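Local coordinates for L-lysine 6-monooxygenase (Pseudomonas syringae pv. tomato, PDB 5CQF), which probably catalyses the FAD- and NADPH-dependent N-hydroxylation of an amino-acid side chain such as that of L-lysine, an early step in siderophore biosynthesis, at residues I26-C30 with V121-V125; Y49-D55 with H128-P134. All coordinates share one frame. Residues are numbered along the deposited sequence.

Interaction 1: residues I26-C30 with V121-V125; sequences IALAC and VSRQV
Ile-26 reaches across a helix-helix gap and overlaps Val-121, Ser-122 and, more loosely, Val-125: its CG2 is 3.7 Å from Val-121 CG1, and its CD1 is 3.8 Å from Ser-122 CB. The chi1 m, chi2 t rotamer extends CD1 far enough for that second touch. Segment 26-30, part of helix 23-37, is regular alpha-helix (Cys-30 N to Ile-26 O 2.8 Å); 121-125 comes from helix 111-125, with Val-125 at phi/psi -125/17. Their local axes approach to 9.8 Å and cross at +52°, with CA atoms closest at Ile-26 and Ser-122 (6.2 Å) and at Ala-29 and Val-125 (6.3 Å). One turn on from Ile-26, the small Ala-29 leaves room for Val-125, whose CG2 sits 4.0 Å from Ala-29 CB and 4.2 Å from Ile-26 CG2. Cys-30, chi1 m, brings SG to 3.3 Å from Val-121 CG1, a tight apolar contact, and to 4.3 Å from Val-125 CG1. No hydrogen bond links the segments; all six touching residues are buried, and 239 Å² is covered, both sides summed. Phe-87 also packs on Cys-30 and Val-125. Ala-27 and Leu-28 pack on helix 412-428. Helix 23-37 follows strand 16-19 through a turn with Gly-20 and Gly-22, and Gly-25 lies in its first turn, a GxGxxG pattern consistent with the dinucleotide-binding βαβ unit of a Rossmann-type FAD domain.

Interaction 2: residues Y49-D55 with H128-P134; sequences YLEAAPD and HTRFDTP
Here the edge of a Rossmann-type parallel sheet is built: strand 129-130 runs parallel to strand 47-50, pairing Tyr-49 with Thr-129 (CA to CA 4.4 Å) and Leu-50 with Arg-130 (CA to CA 5.0 Å). Tyr-49 and Thr-129 point to one face, Leu-50 and Arg-130 to the other. Three backbone hydrogen bonds set the register: Tyr-49 N to His-128 O (2.8 Å), Arg-130 N to Tyr-49 O (2.7 Å) and Glu-51 N to Arg-130 O (2.9 Å). Beyond the strands, both segments turn but stay hydrogen-bonded, with Thr-133 N donating to Glu-51 O (3.0 Å) and Asp-132 N to Ala-53 O (3.2 Å). Asp-132 sits in the left-handed helical region (49/37) at the turn, while Ala-52 is locally helical (-68/-39).

Among side-chain polar contacts, Glu-51 (chi1 t, chi2 p) curls back so that OE2 accepts from Ala-53 N at 2.9 Å; its OE1 accepts from Phe-21 N, in the glycine-rich turn after strand 16-19. Thr-133 OG1 donates to Phe-131 O at a very short 2.4 Å. Asp-55 forms a salt bridge with Arg-60.

In packing, the Tyr-49 ring reaches Ala-29 and Phe-32 of helix 23-37, and Ala-52 CB meets Pro-134 CB at 3.9 Å. Asp-55 CB stands over one face of the Phe-131 ring (chi1 m), a CH-pi contact 3.8 Å from the centroid, 4° off its normal.

How the interactions relate
From the N terminus, the chain passes through helix 23-37, which supplies 26-30, and then strand 47-50, which leads into 49-55. About 55 residues, largely helical where regular, then run to helix 111-125, where 121-125 closes the loop of interaction 1; strand 129-130 follows directly and closes that of interaction 2. The two loops cross, because the segments alternate along the chain: two consecutive elements meet two later consecutive elements in the same order. Interaction 1 ties helix to helix beside the sheet, and interaction 2 adds the edge strand. Their centres lie about 13 Å apart, and the two contacts touch where Tyr-49 OH packs 3.2 Å from Ala-29 CA.

Interaction 1: residues I26-C30 with V121-V125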
ATOM      1  N   ILE A  26      -8.446  26.203 -19.887  1.00 36.59           N
ATOM      2  CA  ILE A  26      -7.027  26.015 -20.166  1.00 36.08           C
ATOM      3  C   ILE A  26      -6.835  24.790 -21.031  1.00 35.54           C
ATOM      4  O   ILE A  26      -6.037  24.788 -21.986  1.00 36.15           O
ATOM      5  CB  ILE A  26      -6.241  25.898 -18.873  1.00 36.00           C
ATOM      6  CG1 ILE A  26      -6.142  27.271 -18.217  1.00 37.31           C
ATOM      7  CG2 ILE A  26      -4.857  25.357 -19.144  1.00 37.50           C
ATOM      8  CD1 ILE A  26      -5.854  27.225 -16.751  1.00 37.82           C
ATOM      9  N   ALA A  27      -7.596  23.753 -20.703  1.00 33.95           N
ATOM     10  CA  ALA A  27      -7.555  22.522 -21.463  1.00 33.70           C
ATOM     11  C   ALA A  27      -7.918  22.774 -22.887  1.00 34.98           C
ATOM     12  O   ALA A  27      -7.316  22.209 -23.757  1.00 35.56           O
ATOM     13  CB  ALA A  27      -8.510  21.496 -20.877  1.00 32.80           C
ATOM     14  N   LEU A  28      -8.953  23.589 -23.113  1.00 37.11           N
ATOM     15  CA  LEU A  28      -9.374  23.964 -24.465  1.00 38.55           C
ATOM     16  C   LEU A  28      -8.313  24.741 -25.198  1.00 39.36           C
ATOM     17  O   LEU A  28      -8.049  24.449 -26.355  1.00 41.68           O
ATOM     18  CB  LEU A  28     -10.642  24.803 -24.416  1.00 39.27           C
ATOM     19  CG  LEU A  28     -11.224  25.171 -25.756  1.00 39.66           C
ATOM     20  CD1 LEU A  28     -11.745  23.961 -26.509  1.00 39.57           C
ATOM     21  CD2 LEU A  28     -12.318  26.184 -25.499  1.00 41.84           C
ATOM     22  N   ALA A  29      -7.732  25.745 -24.554  1.00 39.34           N
ATOM     23  CA  ALA A  29      -6.594  26.468 -25.160  1.00 41.52           C
ATOM     24  C   ALA A  29      -5.449  25.549 -25.502  1.00 41.73           C
ATOM     25  O   ALA A  29      -4.819  25.724 -26.543  1.00 41.98           O
ATOM     26  CB  ALA A  29      -6.101  27.580 -24.255  1.00 42.83           C
ATOM     27  N   CYS A  30      -5.188  24.533 -24.665  1.00 41.73           N
ATOM     28  CA  CYS A  30      -4.116  23.601 -24.995  1.00 40.86           C
ATOM     29  C   CYS A  30      -4.391  22.871 -26.300  1.00 40.89           C
ATOM     30  O   CYS A  30      -3.486  22.611 -27.046  1.00 43.60           O
ATOM     31  CB  CYS A  30      -3.878  22.585 -23.888  1.00 41.39           C
ATOM     32  SG  CYS A  30      -3.147  23.272 -22.400  1.00 41.08           S
ATOM     33  N   VAL A 121       0.979  25.405 -17.001  1.00 38.30           N
ATOM     34  CA  VAL A 121       0.324  25.329 -18.318  1.00 38.78           C
ATOM     35  C   VAL A 121      -0.338  26.651 -18.675  1.00 40.99           C
ATOM     36  O   VAL A 121      -0.187  27.172 -19.781  1.00 40.69           O
ATOM     37  CB  VAL A 121      -0.787  24.260 -18.400  1.00 36.99           C
ATOM     38  CG1 VAL A 121      -1.350  24.222 -19.815  1.00 37.27           C
ATOM     39  CG2 VAL A 121      -0.251  22.893 -18.056  1.00 36.71           C
ATOM     40  N   SER A 122      -1.103  27.179 -17.740  1.00 43.15           N
ATOM     41  CA  SER A 122      -1.785  28.454 -17.976  1.00 47.23           C
ATOM     42  C   SER A 122      -0.819  29.496 -18.532  1.00 49.08           C
ATOM     43  O   SER A 122      -1.040  30.035 -19.613  1.00 51.32           O
ATOM     44  CB  SER A 122      -2.455  28.946 -16.688  1.00 47.68           C
ATOM     45  OG  SER A 122      -3.017  30.210 -16.899  1.00 50.65           O
ATOM     46  N   ARG A 123       0.282  29.723 -17.828  1.00 52.19           N
ATOM     47  CA  ARG A 123       1.315  30.695 -18.253  1.00 57.51           C
ATOM     48  C   ARG A 123       1.794  30.550 -19.678  1.00 55.60           C
ATOM     49  O   ARG A 123       2.422  31.456 -20.185  1.00 59.19           O
ATOM     50  CB  ARG A 123       2.573  30.554 -17.401  1.00 61.25           C
ATOM     51  CG  ARG A 123       2.561  31.350 -16.125  1.00 66.59           C
ATOM     52  CD  ARG A 123       3.916  31.223 -15.432  1.00 72.59           C
ATOM     53  NE  ARG A 123       3.995  30.068 -14.524  1.00 75.87           N
ATOM     54  CZ  ARG A 123       4.916  29.091 -14.564  1.00 78.28           C
ATOM     55  NH1 ARG A 123       5.886  29.072 -15.493  1.00 81.54           N
ATOM     56  NH2 ARG A 123       4.864  28.110 -13.657  1.00 73.87           N
ATOM     57  N   GLN A 124       1.612  29.380 -20.277  1.00 52.12           N
ATOM     58  CA  GLN A 124       2.104  29.118 -21.618  1.00 50.37           C
ATOM     59  C   GLN A 124       1.036  29.268 -22.664  1.00 50.12           C
ATOM     60  O   GLN A 124       1.380  29.369 -23.830  1.00 50.37           O
ATOM     61  CB  GLN A 124       2.661  27.694 -21.730  1.00 50.05           C
ATOM     62  CG  GLN A 124       3.929  27.433 -20.948  1.00 49.73           C
ATOM     63  CD  GLN A 124       4.351  25.999 -21.066  1.00 48.17           C
ATOM     64  OE1 GLN A 124       4.940  25.607 -22.063  1.00 48.53           O
ATOM     65  NE2 GLN A 124       4.022  25.193 -20.056  1.00 46.92           N
ATOM     66  N   VAL A 125      -0.244  29.258 -22.272  1.00 49.39           N
ATOM     67  CA  VAL A 125      -1.356  29.330 -23.250  1.00 49.07           C
ATOM     68  C   VAL A 125      -2.367  30.463 -23.003  1.00 50.22           C
ATOM     69  O   VAL A 125      -3.461  30.453 -23.558  1.00 50.78           O
ATOM     70  CB  VAL A 125      -2.136  28.000 -23.312  1.00 47.54           C
ATOM     71  CG1 VAL A 125      -1.213  26.852 -23.662  1.00 47.86           C
ATOM     72  CG2 VAL A 125      -2.841  27.712 -22.003  1.00 45.92           C
TER

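Interaction 2: residues Y49-D55 with H128-P134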
ATOM      1  N   TYR A  49     -10.406  34.463 -24.412  1.00 49.85           N
ATOM      2  CA  TYR A  49     -10.923  33.924 -23.153  1.00 50.61           C
ATOM      3  C   TYR A  49     -11.147  35.039 -22.139  1.00 52.90           C
ATOM      4  O   TYR A  49     -10.312  35.927 -21.994  1.00 55.95           O
ATOM      5  CB  TYR A  49      -9.976  32.857 -22.573  1.00 48.24           C
ATOM      6  CG  TYR A  49      -9.641  31.736 -23.523  1.00 46.10           C
ATOM      7  CD1 TYR A  49      -8.678  31.900 -24.500  1.00 46.31           C
ATOM      8  CD2 TYR A  49     -10.275  30.501 -23.428  1.00 44.62           C
ATOM      9  CE1 TYR A  49      -8.354  30.873 -25.374  1.00 46.49           C
ATOM     10  CE2 TYR A  49      -9.967  29.473 -24.300  1.00 43.67           C
ATOM     11  CZ  TYR A  49      -8.997  29.662 -25.268  1.00 44.69           C
ATOM     12  OH  TYR A  49      -8.683  28.655 -26.152  1.00 43.19           O
ATOM     13  N   LEU A  50     -12.269  34.976 -21.433  1.00 52.49           N
ATOM     14  CA  LEU A  50     -12.616  35.997 -20.468  1.00 54.96           C
ATOM     15  C   LEU A  50     -12.711  35.323 -19.135  1.00 54.63           C
ATOM     16  O   LEU A  50     -13.584  34.474 -18.962  1.00 53.61           O
ATOM     17  CB  LEU A  50     -13.988  36.571 -20.800  1.00 55.90           C
ATOM     18  CG  LEU A  50     -14.197  37.631 -21.891  1.00 59.48           C
ATOM     19  CD1 LEU A  50     -13.116  37.704 -22.961  1.00 60.80           C
ATOM     20  CD2 LEU A  50     -15.534  37.345 -22.543  1.00 59.07           C
ATOM     21  N   GLU A  51     -11.843  35.689 -18.196  1.00 54.35           N
ATOM     22  CA  GLU A  51     -11.879  35.111 -16.855  1.00 56.07           C
ATOM     23  C   GLU A  51     -12.141  36.191 -15.832  1.00 56.40           C
ATOM     24  O   GLU A  51     -11.446  37.197 -15.799  1.00 57.28           O
ATOM     25  CB  GLU A  51     -10.558  34.386 -16.550  1.00 58.10           C
ATOM     26  CG  GLU A  51     -10.312  33.940 -15.102  1.00 61.08           C
ATOM     27  CD  GLU A  51     -11.466  33.167 -14.453  1.00 63.71           C
ATOM     28  OE1 GLU A  51     -12.188  32.385 -15.124  1.00 65.36           O
ATOM     29  OE2 GLU A  51     -11.649  33.341 -13.234  1.00 66.79           O
ATOM     30  N   ALA A  52     -13.123  35.960 -14.973  1.00 58.87           N
ATOM     31  CA  ALA A  52     -13.548  36.962 -13.998  1.00 61.52           C
ATOM     32  C   ALA A  52     -12.504  37.232 -12.922  1.00 62.50           C
ATOM     33  O   ALA A  52     -12.326  38.364 -12.512  1.00 62.90           O
ATOM     34  CB  ALA A  52     -14.855  36.532 -13.357  1.00 62.00           C
ATOM     35  N   ALA A  53     -11.834  36.181 -12.471  1.00 65.02           N
ATOM     36  CA  ALA A  53     -10.858  36.253 -11.389  1.00 69.93           C
ATOM     37  C   ALA A  53      -9.473  36.639 -11.897  1.00 73.79           C
ATOM     38  O   ALA A  53      -9.227  36.615 -13.098  1.00 74.48           O
ATOM     39  CB  ALA A  53     -10.781  34.907 -10.681  1.00 70.13           C
ATOM     40  N   PRO A  54      -8.562  37.003 -10.976  1.00 81.07           N
ATOM     41  CA  PRO A  54      -7.188  37.336 -11.372  1.00 81.91           C
ATOM     42  C   PRO A  54      -6.281  36.127 -11.556  1.00 77.27           C
ATOM     43  O   PRO A  54      -6.584  35.026 -11.091  1.00 72.32           O
ATOM     44  CB  PRO A  54      -6.677  38.205 -10.212  1.00 85.66           C
ATOM     45  CG  PRO A  54      -7.495  37.804  -9.035  1.00 87.16           C
ATOM     46  CD  PRO A  54      -8.839  37.377  -9.571  1.00 85.93           C
ATOM     47  N   ASP A  55      -5.164  36.377 -12.230  1.00 77.71           N
ATOM     48  CA  ASP A  55      -4.144  35.380 -12.530  1.00 77.02           C
ATOM     49  C   ASP A  55      -3.260  35.240 -11.301  1.00 77.72           C
ATOM     50  O   ASP A  55      -2.229  35.903 -11.177  1.00 76.50           O
ATOM     51  CB  ASP A  55      -3.337  35.874 -13.745  1.00 80.70           C
ATOM     52  CG  ASP A  55      -2.376  34.841 -14.304  1.00 78.29           C
ATOM     53  OD1 ASP A  55      -2.343  33.695 -13.821  1.00 76.19           O
ATOM     54  OD2 ASP A  55      -1.648  35.205 -15.257  1.00 76.91           O
ATOM     55  N   HIS A 128      -4.286  34.813 -25.043  1.00 53.99           N
ATOM     56  CA  HIS A 128      -5.579  35.314 -25.523  1.00 53.02           C
ATOM     57  C   HIS A 128      -6.565  35.397 -24.382  1.00 52.63           C
ATOM     58  O   HIS A 128      -7.781  35.347 -24.574  1.00 51.52           O
ATOM     59  CB  HIS A 128      -6.128  34.387 -26.592  1.00 52.65           C
ATOM     60  CG  HIS A 128      -5.225  34.244 -27.765  1.00 55.31           C
ATOM     61  ND1 HIS A 128      -4.355  33.181 -27.906  1.00 57.71           N
ATOM     62  CD2 HIS A 128      -5.038  35.037 -28.850  1.00 54.91           C
ATOM     63  CE1 HIS A 128      -3.662  33.329 -29.027  1.00 59.10           C
ATOM     64  NE2 HIS A 128      -4.071  34.439 -29.623  1.00 58.18           N
ATOM     65  N   THR A 129      -6.053  35.489 -23.168  1.00 53.27           N
ATOM     66  CA  THR A 129      -6.938  35.510 -22.042  1.00 52.90           C
ATOM     67  C   THR A 129      -6.950  36.886 -21.431  1.00 54.46           C
ATOM     68  O   THR A 129      -5.894  37.457 -21.180  1.00 54.74           O
ATOM     69  CB  THR A 129      -6.537  34.476 -20.986  1.00 50.77           C
ATOM     70  OG1 THR A 129      -6.546  33.171 -21.571  1.00 49.47           O
ATOM     71  CG2 THR A 129      -7.525  34.505 -19.852  1.00 50.11           C
ATOM     72  N   ARG A 130      -8.152  37.407 -21.192  1.00 55.07           N
ATOM     73  CA  ARG A 130      -8.320  38.621 -20.418  1.00 59.56           C
ATOM     74  C   ARG A 130      -8.828  38.282 -19.028  1.00 59.13           C
ATOM     75  O   ARG A 130      -9.976  37.862 -18.871  1.00 57.37           O
ATOM     76  CB  ARG A 130      -9.282  39.557 -21.136  1.00 62.92           C
ATOM     77  CG  ARG A 130      -8.716  40.078 -22.454  1.00 68.37           C
ATOM     78  CD  ARG A 130      -9.831  40.427 -23.429  1.00 73.02           C
ATOM     79  NE  ARG A 130      -9.366  41.112 -24.635  1.00 77.65           N
ATOM     80  CZ  ARG A 130      -9.218  42.431 -24.760  1.00 81.91           C
ATOM     81  NH1 ARG A 130      -8.793  42.940 -25.915  1.00 83.85           N
ATOM     82  NH2 ARG A 130      -9.489  43.248 -23.745  1.00 81.26           N
ATOM     83  N   PHE A 131      -7.961  38.444 -18.027  1.00 61.93           N
ATOM     84  CA  PHE A 131      -8.337  38.246 -16.617  1.00 65.71           C
ATOM     85  C   PHE A 131      -9.021  39.495 -15.999  1.00 71.90           C
ATOM     86  O   PHE A 131      -9.094  40.554 -16.633  1.00 70.99           O
ATOM     87  CB  PHE A 131      -7.115  37.862 -15.787  1.00 65.22           C
ATOM     88  CG  PHE A 131      -6.467  36.566 -16.204  1.00 64.55           C
ATOM     89  CD1 PHE A 131      -6.815  35.366 -15.592  1.00 62.69           C
ATOM     90  CD2 PHE A 131      -5.483  36.544 -17.190  1.00 63.20           C
ATOM     91  CE1 PHE A 131      -6.203  34.171 -15.956  1.00 60.02           C
ATOM     92  CE2 PHE A 131      -4.885  35.346 -17.564  1.00 61.48           C
ATOM     93  CZ  PHE A 131      -5.236  34.163 -16.940  1.00 58.42           C
ATOM     94  N   ASP A 132      -9.538  39.357 -14.773  1.00 76.68           N
ATOM     95  CA  ASP A 132     -10.275  40.442 -14.086  1.00 79.30           C
ATOM     96  C   ASP A 132     -11.344  41.051 -14.974  1.00 78.89           C
ATOM     97  O   ASP A 132     -11.612  42.250 -14.924  1.00 85.39           O
ATOM     98  CB  ASP A 132      -9.311  41.523 -13.611  1.00 82.51           C
ATOM     99  CG  ASP A 132      -8.278  40.980 -12.665  1.00 83.92           C
ATOM    100  OD1 ASP A 132      -8.681  40.321 -11.679  1.00 85.13           O
ATOM    101  OD2 ASP A 132      -7.074  41.186 -12.922  1.00 83.37           O
ATOM    102  N   THR A 133     -11.974  40.189 -15.760  1.00 74.95           N
ATOM    103  CA  THR A 133     -12.853  40.593 -16.831  1.00 73.11           C
ATOM    104  C   THR A 133     -14.127  39.736 -16.759  1.00 72.84           C
ATOM    105  O   THR A 133     -14.285  38.783 -17.528  1.00 70.45           O
ATOM    106  CB  THR A 133     -12.123  40.431 -18.178  1.00 71.45           C
ATOM    107  OG1 THR A 133     -10.857  41.097 -18.110  1.00 72.12           O
ATOM    108  CG2 THR A 133     -12.926  41.001 -19.323  1.00 70.66           C
ATOM    109  N   PRO A 134     -15.032  40.063 -15.809  1.00 73.64           N
ATOM    110  CA  PRO A 134     -16.276  39.293 -15.633  1.00 70.11           C
ATOM    111  C   PRO A 134     -17.291  39.524 -16.747  1.00 67.17           C
ATOM    112  O   PRO A 134     -17.346  40.609 -17.308  1.00 70.81           O
ATOM    113  CB  PRO A 134     -16.825  39.809 -14.295  1.00 71.86           C
ATOM    114  CG  PRO A 134     -16.224  41.171 -14.140  1.00 75.42           C
ATOM    115  CD  PRO A 134     -14.858  41.076 -14.744  1.00 74.87           C
TER
HETATM  116  O   HOH W   1     -15.722  35.817 -16.663  1.00 60.25           O